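3-oxoacyl-[acyl-carrier-protein] synthase, mitochondrial (PDB 2IX4) catalyses the condensation steps of mitochondrial fatty acid synthesis, lengthening acyl chains on acyl carrier protein by two carbons taken from malonyl-ACP. Local coordinates at residues Gly31-Lys41 with Thr53-Phe64; Val85-Val93 with Ala203-Asp211. All blocks are in the same frame, centred on the assembly; numbering follows the deposited sequence.

Contact 1 of 2, residues Gly31-Lys41 with Thr53-Phe64; sequences GIRGLTLDDLK and TFDQLSSKVAAF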
ATOM      1  N   GLY A  31      25.133 -12.334  -0.889  1.00 23.96           N
ATOM      2  CA  GLY A  31      24.184 -13.189  -0.177  1.00 23.67           C
ATOM      3  C   GLY A  31      23.400 -14.163  -1.039  1.00 23.70           C
ATOM      4  O   GLY A  31      22.476 -14.818  -0.546  1.00 23.67           O
ATOM      5  N   ILE A  32      23.766 -14.268  -2.318  1.00 23.40           N
ATOM      6  CA  ILE A  32      23.067 -15.141  -3.268  1.00 23.26           C
ATOM      7  C   ILE A  32      23.564 -16.589  -3.195  1.00 23.20           C
ATOM      8  O   ILE A  32      24.770 -16.841  -3.147  1.00 23.17           O
ATOM      9  CB  ILE A  32      23.233 -14.652  -4.741  1.00 23.33           C
ATOM     10  CG1 ILE A  32      22.973 -13.139  -4.888  1.00 23.89           C
ATOM     11  CG2 ILE A  32      22.404 -15.517  -5.713  1.00 23.03           C
ATOM     12  CD1 ILE A  32      21.544 -12.704  -4.818  1.00 25.16           C
ATOM     13  N   ARG A  33      22.623 -17.532  -3.200  1.00 23.13           N
ATOM     14  CA  ARG A  33      22.940 -18.956  -3.303  1.00 23.16           C
ATOM     15  C   ARG A  33      21.914 -19.679  -4.175  1.00 23.12           C
ATOM     16  O   ARG A  33      20.883 -19.111  -4.528  1.00 23.20           O
ATOM     17  CB  ARG A  33      23.032 -19.610  -1.919  1.00 23.13           C
ATOM     18  CG  ARG A  33      21.736 -19.611  -1.113  1.00 22.95           C
ATOM     19  CD  ARG A  33      21.827 -20.603   0.038  1.00 22.58           C
ATOM     20  NE  ARG A  33      20.663 -20.547   0.922  1.00 22.47           N
ATOM     21  CZ  ARG A  33      19.503 -21.155   0.685  1.00 22.60           C
ATOM     22  NH1 ARG A  33      19.327 -21.870  -0.422  1.00 21.37           N
ATOM     23  NH2 ARG A  33      18.508 -21.038   1.556  1.00 22.12           N
ATOM     24  N   GLY A  34      22.210 -20.927  -4.526  1.00 23.20           N
ATOM     25  CA  GLY A  34      21.285 -21.751  -5.306  1.00 23.40           C
ATOM     26  C   GLY A  34      20.064 -22.181  -4.508  1.00 23.50           C
ATOM     27  O   GLY A  34      20.140 -22.375  -3.290  1.00 23.30           O
ATOM     28  N   LEU A  35      18.934 -22.316  -5.198  1.00 23.64           N
ATOM     29  CA  LEU A  35      17.692 -22.786  -4.587  1.00 23.86           C
ATOM     30  C   LEU A  35      17.750 -24.266  -4.233  1.00 23.99           C
ATOM     31  O   LEU A  35      18.386 -25.054  -4.929  1.00 24.14           O
ATOM     32  CB  LEU A  35      16.504 -22.562  -5.529  1.00 23.99           C
ATOM     33  CG  LEU A  35      15.770 -21.224  -5.638  1.00 24.20           C
ATOM     34  CD1 LEU A  35      14.533 -21.418  -6.495  1.00 23.76           C
ATOM     35  CD2 LEU A  35      15.380 -20.661  -4.281  1.00 24.35           C
ATOM     36  N   THR A  36      17.078 -24.631  -3.142  1.00 24.19           N
ATOM     37  CA  THR A  36      16.851 -26.031  -2.781  1.00 24.47           C
ATOM     38  C   THR A  36      15.343 -26.269  -2.685  1.00 24.50           C
ATOM     39  O   THR A  36      14.556 -25.332  -2.848  1.00 24.53           O
ATOM     40  CB  THR A  36      17.508 -26.400  -1.434  1.00 24.52           C
ATOM     41  OG1 THR A  36      16.840 -25.709  -0.374  1.00 24.82           O
ATOM     42  CG2 THR A  36      18.988 -26.040  -1.422  1.00 24.94           C
ATOM     43  N   LEU A  37      14.942 -27.513  -2.415  1.00 24.58           N
ATOM     44  CA  LEU A  37      13.524 -27.856  -2.247  1.00 24.50           C
ATOM     45  C   LEU A  37      12.879 -27.145  -1.053  1.00 24.47           C
ATOM     46  O   LEU A  37      11.710 -26.760  -1.117  1.00 24.30           O
ATOM     47  CB  LEU A  37      13.331 -29.373  -2.122  1.00 24.52           C
ATOM     48  CG  LEU A  37      13.587 -30.255  -3.349  1.00 24.52           C
ATOM     49  CD1 LEU A  37      13.344 -31.713  -3.002  1.00 24.64           C
ATOM     50  CD2 LEU A  37      12.722 -29.840  -4.532  1.00 24.26           C
ATOM     51  N   ASP A  38      13.647 -26.978   0.024  1.00 24.48           N
ATOM     52  CA  ASP A  38      13.178 -26.297   1.234  1.00 24.79           C
ATOM     53  C   ASP A  38      12.805 -24.838   0.980  1.00 24.57           C
ATOM     54  O   ASP A  38      11.935 -24.280   1.657  1.00 24.72           O
ATOM     55  CB  ASP A  38      14.237 -26.370   2.341  1.00 25.12           C
ATOM     56  CG  ASP A  38      14.373 -27.762   2.938  1.00 26.38           C
ATOM     57  OD1 ASP A  38      15.499 -28.132   3.337  1.00 27.73           O
ATOM     58  OD2 ASP A  38      13.362 -28.491   3.017  1.00 28.47           O
ATOM     59  N   ASP A  39      13.462 -24.231  -0.004  1.00 24.20           N
ATOM     60  CA  ASP A  39      13.265 -22.820  -0.329  1.00 24.00           C
ATOM     61  C   ASP A  39      11.923 -22.530  -1.010  1.00 23.82           C
ATOM     62  O   ASP A  39      11.512 -21.372  -1.108  1.00 24.02           O
ATOM     63  CB  ASP A  39      14.426 -22.315  -1.192  1.00 23.94           C
ATOM     64  CG  ASP A  39      15.778 -22.472  -0.508  1.00 24.12           C
ATOM     65  OD1 ASP A  39      15.845 -22.369   0.738  1.00 23.97           O
ATOM     66  OD2 ASP A  39      16.779 -22.691  -1.220  1.00 24.05           O
ATOM     67  N   LEU A  40      11.245 -23.580  -1.468  1.00 23.53           N
ATOM     68  CA  LEU A  40       9.945 -23.453  -2.134  1.00 23.31           C
ATOM     69  C   LEU A  40       8.828 -23.055  -1.170  1.00 23.20           C
ATOM     70  O   LEU A  40       7.775 -22.573  -1.599  1.00 23.02           O
ATOM     71  CB  LEU A  40       9.566 -24.766  -2.830  1.00 23.38           C
ATOM     72  CG  LEU A  40      10.480 -25.356  -3.908  1.00 23.61           C
ATOM     73  CD1 LEU A  40      10.102 -26.805  -4.174  1.00 24.31           C
ATOM     74  CD2 LEU A  40      10.421 -24.550  -5.191  1.00 23.95           C
ATOM     75  N   LYS A  41       9.075 -23.267   0.126  1.00 22.96           N
ATOM     76  CA  LYS A  41       8.095 -23.056   1.203  1.00 23.04           C
ATOM     77  C   LYS A  41       6.856 -23.941   1.033  1.00 22.55           C
ATOM     78  O   LYS A  41       5.737 -23.511   1.316  1.00 22.81           O
ATOM     79  CB  LYS A  41       7.692 -21.573   1.336  1.00 23.30           C
ATOM     80  CG  LYS A  41       8.842 -20.577   1.492  1.00 25.08           C
ATOM     81  CD  LYS A  41       9.708 -20.849   2.723  1.00 27.71           C
ATOM     82  CE  LYS A  41      10.818 -19.807   2.863  1.00 29.79           C
ATOM     83  NZ  LYS A  41      11.692 -19.680   1.636  1.00 30.72           N
ATOM     84  N   THR A  53       7.786 -29.166  -8.938  1.00 17.55           N
ATOM     85  CA  THR A  53       7.686 -27.711  -8.905  1.00 17.24           C
ATOM     86  C   THR A  53       9.053 -27.054  -9.083  1.00 17.21           C
ATOM     87  O   THR A  53       9.194 -26.117  -9.875  1.00 16.94           O
ATOM     88  CB  THR A  53       6.999 -27.209  -7.609  1.00 17.20           C
ATOM     89  OG1 THR A  53       5.703 -27.808  -7.496  1.00 16.79           O
ATOM     90  CG2 THR A  53       6.843 -25.695  -7.626  1.00 17.23           C
ATOM     91  N   PHE A  54      10.052 -27.558  -8.354  1.00 17.07           N
ATOM     92  CA  PHE A  54      11.431 -27.072  -8.464  1.00 17.16           C
ATOM     93  C   PHE A  54      11.924 -27.067  -9.913  1.00 17.06           C
ATOM     94  O   PHE A  54      12.522 -26.094 -10.371  1.00 16.92           O
ATOM     95  CB  PHE A  54      12.369 -27.917  -7.593  1.00 17.14           C
ATOM     96  CG  PHE A  54      13.761 -27.355  -7.480  1.00 17.71           C
ATOM     97  CD1 PHE A  54      14.052 -26.365  -6.546  1.00 17.51           C
ATOM     98  CD2 PHE A  54      14.784 -27.815  -8.310  1.00 17.61           C
ATOM     99  CE1 PHE A  54      15.340 -25.839  -6.439  1.00 17.71           C
ATOM    100  CE2 PHE A  54      16.075 -27.293  -8.211  1.00 17.64           C
ATOM    101  CZ  PHE A  54      16.352 -26.305  -7.270  1.00 17.57           C
ATOM    102  N   ASP A  55      11.656 -28.159 -10.621  1.00 17.20           N
ATOM    103  CA  ASP A  55      12.056 -28.316 -12.014  1.00 17.40           C
ATOM    104  C   ASP A  55      11.404 -27.311 -12.962  1.00 17.50           C
ATOM    105  O   ASP A  55      11.919 -27.070 -14.052  1.00 17.52           O
ATOM    106  CB  ASP A  55      11.774 -29.744 -12.481  1.00 17.48           C
ATOM    107  CG  ASP A  55      12.829 -30.736 -12.014  1.00 18.13           C
ATOM    108  OD1 ASP A  55      13.797 -30.330 -11.332  1.00 18.88           O
ATOM    109  OD2 ASP A  55      12.694 -31.933 -12.341  1.00 19.16           O
ATOM    110  N   GLN A  56      10.290 -26.710 -12.545  1.00 17.69           N
ATOM    111  CA  GLN A  56       9.580 -25.743 -13.396  1.00 17.95           C
ATOM    112  C   GLN A  56      10.138 -24.331 -13.276  1.00 18.30           C
ATOM    113  O   GLN A  56       9.742 -23.435 -14.025  1.00 18.27           O
ATOM    114  CB  GLN A  56       8.074 -25.740 -13.105  1.00 17.93           C
ATOM    115  CG  GLN A  56       7.397 -27.109 -13.156  1.00 17.42           C
ATOM    116  CD  GLN A  56       7.914 -27.996 -14.273  1.00 17.41           C
ATOM    117  OE1 GLN A  56       7.759 -27.684 -15.459  1.00 16.72           O
ATOM    118  NE2 GLN A  56       8.520 -29.119 -13.897  1.00 16.52           N
ATOM    119  N   LEU A  57      11.062 -24.142 -12.338  1.00 18.46           N
ATOM    120  CA  LEU A  57      11.638 -22.833 -12.067  1.00 18.93           C
ATOM    121  C   LEU A  57      12.854 -22.546 -12.946  1.00 19.15           C
ATOM    122  O   LEU A  57      13.889 -23.209 -12.837  1.00 19.23           O
ATOM    123  CB  LEU A  57      12.005 -22.709 -10.585  1.00 18.96           C
ATOM    124  CG  LEU A  57      10.924 -23.007  -9.540  1.00 19.23           C
ATOM    125  CD1 LEU A  57      11.504 -22.840  -8.143  1.00 19.96           C
ATOM    126  CD2 LEU A  57       9.689 -22.126  -9.722  1.00 19.38           C
ATOM    127  N   SER A  58      12.712 -21.554 -13.823  1.00 19.38           N
ATOM    128  CA  SER A  58      13.798 -21.103 -14.688  1.00 19.48           C
ATOM    129  C   SER A  58      14.944 -20.519 -13.866  1.00 19.27           C
ATOM    130  O   SER A  58      16.116 -20.793 -14.134  1.00 19.20           O
ATOM    131  CB  SER A  58      13.280 -20.062 -15.678  1.00 19.37           C
ATOM    132  OG  SER A  58      12.392 -20.656 -16.607  1.00 21.16           O
ATOM    133  N   SER A  59      14.592 -19.721 -12.864  1.00 19.07           N
ATOM    134  CA  SER A  59      15.565 -19.107 -11.976  1.00 18.95           C
ATOM    135  C   SER A  59      15.717 -19.947 -10.717  1.00 18.91           C
ATOM    136  O   SER A  59      14.747 -20.162  -9.993  1.00 19.00           O
ATOM    137  CB  SER A  59      15.112 -17.697 -11.609  1.00 18.95           C
ATOM    138  OG  SER A  59      16.088 -17.024 -10.835  1.00 19.11           O
ATOM    139  N   LYS A  60      16.936 -20.422 -10.466  1.00 18.80           N
ATOM    140  CA  LYS A  60      17.214 -21.288  -9.315  1.00 18.72           C
ATOM    141  C   LYS A  60      18.253 -20.667  -8.379  1.00 18.80           C
ATOM    142  O   LYS A  60      19.071 -21.372  -7.774  1.00 18.80           O
ATOM    143  CB  LYS A  60      17.650 -22.686  -9.777  1.00 18.62           C
ATOM    144  CG  LYS A  60      16.574 -23.454 -10.561  1.00 18.53           C
ATOM    145  CD  LYS A  60      17.038 -24.856 -10.899  1.00 18.84           C
ATOM    146  CE  LYS A  60      15.977 -25.642 -11.659  1.00 19.61           C
ATOM    147  NZ  LYS A  60      15.866 -25.229 -13.090  1.00 20.20           N
ATOM    148  N   VAL A  61      18.206 -19.340  -8.272  1.00 18.87           N
ATOM    149  CA  VAL A  61      19.082 -18.575  -7.377  1.00 18.54           C
ATOM    150  C   VAL A  61      18.257 -17.549  -6.603  1.00 18.65           C
ATOM    151  O   VAL A  61      17.250 -17.046  -7.107  1.00 18.66           O
ATOM    152  CB  VAL A  61      20.257 -17.863  -8.134  1.00 18.55           C
ATOM    153  CG1 VAL A  61      21.220 -18.883  -8.743  1.00 18.17           C
ATOM    154  CG2 VAL A  61      19.739 -16.900  -9.212  1.00 18.50           C
ATOM    155  N   ALA A  62      18.676 -17.256  -5.374  1.00 18.57           N
ATOM    156  CA  ALA A  62      17.992 -16.270  -4.541  1.00 18.62           C
ATOM    157  C   ALA A  62      18.894 -15.808  -3.402  1.00 18.87           C
ATOM    158  O   ALA A  62      19.880 -16.472  -3.077  1.00 18.95           O
ATOM    159  CB  ALA A  62      16.675 -16.838  -3.997  1.00 18.54           C
ATOM    160  N   ALA A  63      18.552 -14.667  -2.808  1.00 19.04           N
ATOM    161  CA  ALA A  63      19.318 -14.115  -1.695  1.00 19.36           C
ATOM    162  C   ALA A  63      18.521 -14.217  -0.404  1.00 19.42           C
ATOM    163  O   ALA A  63      17.478 -13.585  -0.263  1.00 19.37           O
ATOM    164  CB  ALA A  63      19.688 -12.682  -1.980  1.00 19.45           C
ATOM    165  N   PHE A  64      19.036 -15.004   0.538  1.00 19.85           N
ATOM    166  CA  PHE A  64      18.292 -15.388   1.736  1.00 20.04           C
ATOM    167  C   PHE A  64      18.801 -14.720   3.005  1.00 20.24           C
ATOM    168  O   PHE A  64      20.009 -14.602   3.216  1.00 20.29           O
ATOM    169  CB  PHE A  64      18.371 -16.906   1.948  1.00 20.18           C
ATOM    170  CG  PHE A  64      17.691 -17.716   0.879  1.00 20.27           C
ATOM    171  CD1 PHE A  64      18.393 -18.132  -0.247  1.00 20.21           C
ATOM    172  CD2 PHE A  64      16.357 -18.082   1.012  1.00 20.41           C
ATOM    173  CE1 PHE A  64      17.773 -18.891  -1.239  1.00 20.24           C
ATOM    174  CE2 PHE A  64      15.728 -18.842   0.030  1.00 20.71           C
ATOM    175  CZ  PHE A  64      16.440 -19.243  -1.101  1.00 20.63           C
TER
HETATM  176  O   HOH W   1      21.764 -16.619   1.059  1.00 30.06           O
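Ile-32 to Gly-34 pairs with Val-61 to Ala-63 in a small two-stranded antiparallel sheet, separate from the central sheet of this thiolase-like fold, and its loops pack beside it. Arg-33 and Ala-62 form the hydrogen-bonded pair, bonded both ways, with Arg-33 N 2.9 Å from Ala-62 O. Just past the strand Leu-35 N meets Lys-60 O from above the carbonyl plane, at 2.7 Å. In the non-hydrogen-bonded pair Ile-32/Ala-63, Ile-32 CD1 is pressed tightly on Ala-63 CB, at 3.4 Å.

Leu-35 CB meets Phe-54 CE1 at 3.6 Å, its CD1 touches Leu-57 and its CD2 the Phe-64 edge; Leu-37 CD2 packs on Phe-54 CB. Arg-33 CG stands between its backbone N and carbonyl carbon (chi1 64°), and the extended chain lays the guanidinium flat on the Phe-64 ring, planes 3° apart. It grips Asp-39 end-on, NH1 to OD2 at 2.8 Å and NH2 to OD1 at 3.1 Å. Thr-36 N reaches Asp-39 OD2 from the face opposite to Arg-33 NH1. An alanine in place of Arg-33 would probably leave Asp-39 without its countercharge and one Phe-64 face uncovered. Cation-pi stacking and the two-pronged salt bridge together fix the guanidinium plane.

Contact 2 of 2, residues Val85-Val93 with Ala203-Asp211; sequences VANFIGYAV and AGGTESSID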
ATOM      1  N   VAL A  85       1.803 -13.937  12.555  1.00 29.13           N
ATOM      2  CA  VAL A  85       3.015 -13.310  12.030  1.00 28.85           C
ATOM      3  C   VAL A  85       3.603 -14.088  10.844  1.00 28.40           C
ATOM      4  O   VAL A  85       4.219 -15.145  11.017  1.00 28.49           O
ATOM      5  CB  VAL A  85       4.090 -13.093  13.141  1.00 28.93           C
ATOM      6  CG1 VAL A  85       5.349 -12.447  12.569  1.00 29.26           C
ATOM      7  CG2 VAL A  85       3.537 -12.224  14.266  1.00 29.33           C
ATOM      8  N   ALA A  86       3.394 -13.558   9.643  1.00 27.67           N
ATOM      9  CA  ALA A  86       4.083 -14.050   8.454  1.00 26.94           C
ATOM     10  C   ALA A  86       5.517 -13.525   8.461  1.00 26.53           C
ATOM     11  O   ALA A  86       5.839 -12.590   9.204  1.00 26.10           O
ATOM     12  CB  ALA A  86       3.356 -13.617   7.192  1.00 27.00           C
ATOM     13  N   ASN A  87       6.372 -14.120   7.633  1.00 26.02           N
ATOM     14  CA  ASN A  87       7.796 -13.792   7.633  1.00 25.64           C
ATOM     15  C   ASN A  87       8.112 -12.318   7.389  1.00 25.05           C
ATOM     16  O   ASN A  87       8.981 -11.759   8.057  1.00 24.98           O
ATOM     17  CB  ASN A  87       8.567 -14.698   6.671  1.00 25.92           C
ATOM     18  CG  ASN A  87       8.679 -16.126   7.181  1.00 26.85           C
ATOM     19  OD1 ASN A  87       7.763 -16.645   7.820  1.00 29.29           O
ATOM     20  ND2 ASN A  87       9.803 -16.767   6.901  1.00 28.65           N
ATOM     21  N   PHE A  88       7.390 -11.687   6.462  1.00 24.32           N
ATOM     22  CA  PHE A  88       7.590 -10.261   6.191  1.00 23.75           C
ATOM     23  C   PHE A  88       7.307  -9.390   7.420  1.00 23.38           C
ATOM     24  O   PHE A  88       7.977  -8.380   7.635  1.00 23.45           O
ATOM     25  CB  PHE A  88       6.803  -9.798   4.951  1.00 23.68           C
ATOM     26  CG  PHE A  88       5.327  -9.588   5.182  1.00 23.43           C
ATOM     27  CD1 PHE A  88       4.820  -8.307   5.377  1.00 23.03           C
ATOM     28  CD2 PHE A  88       4.440 -10.662   5.167  1.00 23.46           C
ATOM     29  CE1 PHE A  88       3.458  -8.098   5.573  1.00 23.21           C
ATOM     30  CE2 PHE A  88       3.071 -10.463   5.361  1.00 23.32           C
ATOM     31  CZ  PHE A  88       2.581  -9.181   5.564  1.00 23.19           C
ATOM     32  N   ILE A  89       6.342  -9.805   8.236  1.00 22.83           N
ATOM     33  CA  ILE A  89       6.023  -9.095   9.478  1.00 22.19           C
ATOM     34  C   ILE A  89       7.160  -9.226  10.505  1.00 22.02           C
ATOM     35  O   ILE A  89       7.542  -8.241  11.145  1.00 21.96           O
ATOM     36  CB  ILE A  89       4.665  -9.548  10.079  1.00 22.18           C
ATOM     37  CG1 ILE A  89       3.520  -9.237   9.109  1.00 22.31           C
ATOM     38  CG2 ILE A  89       4.414  -8.875  11.437  1.00 21.69           C
ATOM     39  CD1 ILE A  89       2.212  -9.961   9.415  1.00 22.17           C
ATOM     40  N   GLY A  90       7.699 -10.436  10.645  1.00 21.53           N
ATOM     41  CA  GLY A  90       8.805 -10.698  11.569  1.00 21.22           C
ATOM     42  C   GLY A  90      10.083  -9.952  11.225  1.00 21.06           C
ATOM     43  O   GLY A  90      10.793  -9.478  12.119  1.00 20.93           O
ATOM     44  N   TYR A  91      10.380  -9.852   9.928  1.00 20.81           N
ATOM     45  CA  TYR A  91      11.546  -9.102   9.451  1.00 20.63           C
ATOM     46  C   TYR A  91      11.450  -7.627   9.837  1.00 20.53           C
ATOM     47  O   TYR A  91      12.420  -7.042  10.323  1.00 20.64           O
ATOM     48  CB  TYR A  91      11.703  -9.220   7.928  1.00 20.72           C
ATOM     49  CG  TYR A  91      12.072 -10.592   7.403  1.00 20.57           C
ATOM     50  CD1 TYR A  91      11.904 -10.895   6.054  1.00 20.92           C
ATOM     51  CD2 TYR A  91      12.577 -11.589   8.244  1.00 21.04           C
ATOM     52  CE1 TYR A  91      12.236 -12.139   5.552  1.00 21.29           C
ATOM     53  CE2 TYR A  91      12.907 -12.847   7.749  1.00 20.97           C
ATOM     54  CZ  TYR A  91      12.732 -13.112   6.401  1.00 21.48           C
ATOM     55  OH  TYR A  91      13.050 -14.347   5.891  1.00 21.71           O
ATOM     56  N   ALA A  92      10.270  -7.048   9.623  1.00 20.49           N
ATOM     57  CA  ALA A  92      10.013  -5.641   9.908  1.00 20.56           C
ATOM     58  C   ALA A  92      10.105  -5.351  11.398  1.00 20.63           C
ATOM     59  O   ALA A  92      10.689  -4.350  11.795  1.00 20.65           O
ATOM     60  CB  ALA A  92       8.655  -5.229   9.369  1.00 20.54           C
ATOM     61  N   VAL A  93       9.533  -6.230  12.216  1.00 20.76           N
ATOM     62  CA  VAL A  93       9.575  -6.062  13.668  1.00 20.72           C
ATOM     63  C   VAL A  93      11.018  -6.148  14.162  1.00 20.77           C
ATOM     64  O   VAL A  93      11.447  -5.332  14.975  1.00 20.87           O
ATOM     65  CB  VAL A  93       8.649  -7.071  14.401  1.00 20.87           C
ATOM     66  CG1 VAL A  93       8.838  -6.994  15.920  1.00 20.61           C
ATOM     67  CG2 VAL A  93       7.193  -6.806  14.042  1.00 20.53           C
ATOM     68  N   ALA A 203       9.695   3.959   9.780  1.00 21.25           N
ATOM     69  CA  ALA A 203       9.340   3.780   8.370  1.00 21.40           C
ATOM     70  C   ALA A 203      10.309   2.890   7.599  1.00 21.46           C
ATOM     71  O   ALA A 203      11.497   2.822   7.920  1.00 21.62           O
ATOM     72  CB  ALA A 203       9.217   5.143   7.682  1.00 21.08           C
ATOM     73  N   GLY A 204       9.793   2.216   6.574  1.00 21.35           N
ATOM     74  CA  GLY A 204      10.628   1.379   5.728  1.00 21.30           C
ATOM     75  C   GLY A 204       9.866   0.375   4.887  1.00 21.66           C
ATOM     76  O   GLY A 204       8.743   0.627   4.446  1.00 21.34           O
ATOM     77  N   GLY A 205      10.491  -0.773   4.668  1.00 21.79           N
ATOM     78  CA  GLY A 205       9.941  -1.791   3.788  1.00 22.20           C
ATOM     79  C   GLY A 205      10.318  -3.181   4.241  1.00 22.41           C
ATOM     80  O   GLY A 205      11.317  -3.373   4.939  1.00 22.47           O
ATOM     81  N   THR A 206       9.505  -4.154   3.850  1.00 22.60           N
ATOM     82  CA  THR A 206       9.768  -5.547   4.174  1.00 22.90           C
ATOM     83  C   THR A 206       9.261  -6.461   3.067  1.00 23.15           C
ATOM     84  O   THR A 206       8.310  -6.126   2.361  1.00 23.16           O
ATOM     85  CB  THR A 206       9.175  -5.956   5.549  1.00 22.90           C
ATOM     86  OG1 THR A 206       9.516  -7.319   5.830  1.00 22.74           O
ATOM     87  CG2 THR A 206       7.651  -5.786   5.583  1.00 22.88           C
ATOM     88  N   GLU A 207       9.920  -7.604   2.908  1.00 23.40           N
ATOM     89  CA  GLU A 207       9.507  -8.594   1.922  1.00 23.87           C
ATOM     90  C   GLU A 207      10.084  -9.957   2.248  1.00 23.86           C
ATOM     91  O   GLU A 207      11.255 -10.084   2.602  1.00 23.97           O
ATOM     92  CB  GLU A 207       9.927  -8.189   0.509  1.00 24.08           C
ATOM     93  CG  GLU A 207       9.068  -8.818  -0.591  1.00 24.96           C
ATOM     94  CD  GLU A 207       7.780  -8.052  -0.825  1.00 26.91           C
ATOM     95  OE1 GLU A 207       7.853  -6.933  -1.369  1.00 26.99           O
ATOM     96  OE2 GLU A 207       6.695  -8.564  -0.469  1.00 27.45           O
ATOM     97  N   SER A 208       9.239 -10.972   2.139  1.00 23.98           N
ATOM     98  CA  SER A 208       9.671 -12.352   2.242  1.00 23.96           C
ATOM     99  C   SER A 208       8.895 -13.135   1.210  1.00 23.74           C
ATOM    100  O   SER A 208       7.902 -13.793   1.520  1.00 23.91           O
ATOM    101  CB  SER A 208       9.417 -12.903   3.636  1.00 24.02           C
ATOM    102  OG  SER A 208      10.030 -14.171   3.765  1.00 25.41           O
ATOM    103  N   SER A 209       9.351 -13.042  -0.030  1.00 23.55           N
ATOM    104  CA  SER A 209       8.617 -13.598  -1.150  1.00 23.45           C
ATOM    105  C   SER A 209       9.447 -14.614  -1.938  1.00 23.25           C
ATOM    106  O   SER A 209       9.304 -14.727  -3.154  1.00 23.36           O
ATOM    107  CB  SER A 209       8.121 -12.464  -2.054  1.00 23.39           C
ATOM    108  OG  SER A 209       6.925 -12.835  -2.716  1.00 24.50           O
ATOM    109  N   ILE A 210      10.313 -15.357  -1.248  1.00 22.97           N
ATOM    110  CA  ILE A 210      11.028 -16.462  -1.892  1.00 22.67           C
ATOM    111  C   ILE A 210      10.275 -17.767  -1.650  1.00 22.48           C
ATOM    112  O   ILE A 210      10.385 -18.381  -0.588  1.00 22.36           O
ATOM    113  CB  ILE A 210      12.517 -16.585  -1.461  1.00 22.78           C
ATOM    114  CG1 ILE A 210      13.252 -15.250  -1.633  1.00 22.48           C
ATOM    115  CG2 ILE A 210      13.210 -17.690  -2.279  1.00 22.53           C
ATOM    116  CD1 ILE A 210      14.667 -15.241  -1.085  1.00 22.72           C
ATOM    117  N   ASP A 211       9.501 -18.167  -2.655  1.00 22.19           N
ATOM    118  CA  ASP A 211       8.666 -19.359  -2.595  1.00 22.07           C
ATOM    119  C   ASP A 211       8.301 -19.778  -4.011  1.00 21.82           C
ATOM    120  O   ASP A 211       8.513 -19.017  -4.958  1.00 21.44           O
ATOM    121  CB  ASP A 211       7.397 -19.099  -1.767  1.00 22.34           C
ATOM    122  CG  ASP A 211       6.653 -17.843  -2.206  1.00 23.16           C
ATOM    123  OD1 ASP A 211       6.031 -17.844  -3.292  1.00 23.82           O
ATOM    124  OD2 ASP A 211       6.686 -16.852  -1.454  1.00 24.68           O
TER
HETATM  125  O   HOH W   2       6.180 -13.143   4.200  1.00 26.32           O
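The Tyr-91 ring has Asn-87 O, from its own helix, over one face, 3.4 Å above the plane and toward the rim, and Glu-207 O at its edge; the Phe-88 ring has Ile-89 CG1 over one face and Thr-206 CG2 at its edge. This is helix-on-sheet packing in the thiolase-like fold: helix 87-102 lies on strand 200-207 of the central mixed sheet, the short segments running at 142° to each other with their axes 7.0 Å apart.

Ser-208 fits between Asn-87 and Tyr-91, its OG 3.3 Å from Asn-87 CB and 3.5 Å from Tyr-91 CE1. That hydroxyl and Tyr-91 OH both hydrogen-bond to Glu-250 OE1, so one carboxylate oxygen ties the two segments together. Ala-92 CB rests on Thr-206 CB at 3.9 Å. The CB of Glu-207 points away from the helix, and its carboxylate lies in the hexanoic acid pocket, where OE1 accepts from Gly-362 N and OE2 from Ile-124 N. A water takes a bond from Phe-88 N and gives one to Ser-208 O.

Thr-206 OG1 lies anti to the backbone N (chi1 -178°), which points it at the helix, and it donates to Phe-88 O at 2.6 Å, in the carbonyl plane and on a lone pair.

The two contacts meet where the chain leaves strand 200-207: Lys-41 NZ of contact 1 lies 2.9 Å from Ile-210 O of contact 2, a probable hydrogen bond, and Ile-210 CG2 packs 3.6 Å from Phe-64 CE2. Their centres are about 18 Å apart. Contact 2 is directly at the pocket, with the Glu-207 side chain about 3 Å from bound hexanoic acid and about 7 Å from that of Cys-179, a predicted active-site residue. Contact 1 stands further off, the Ser-59 side chain about 13 Å from the ligand. Both approach His-359, also predicted as catalytic: side chain to side chain, Ile-32 and Glu-207 are each about 8 Å from it.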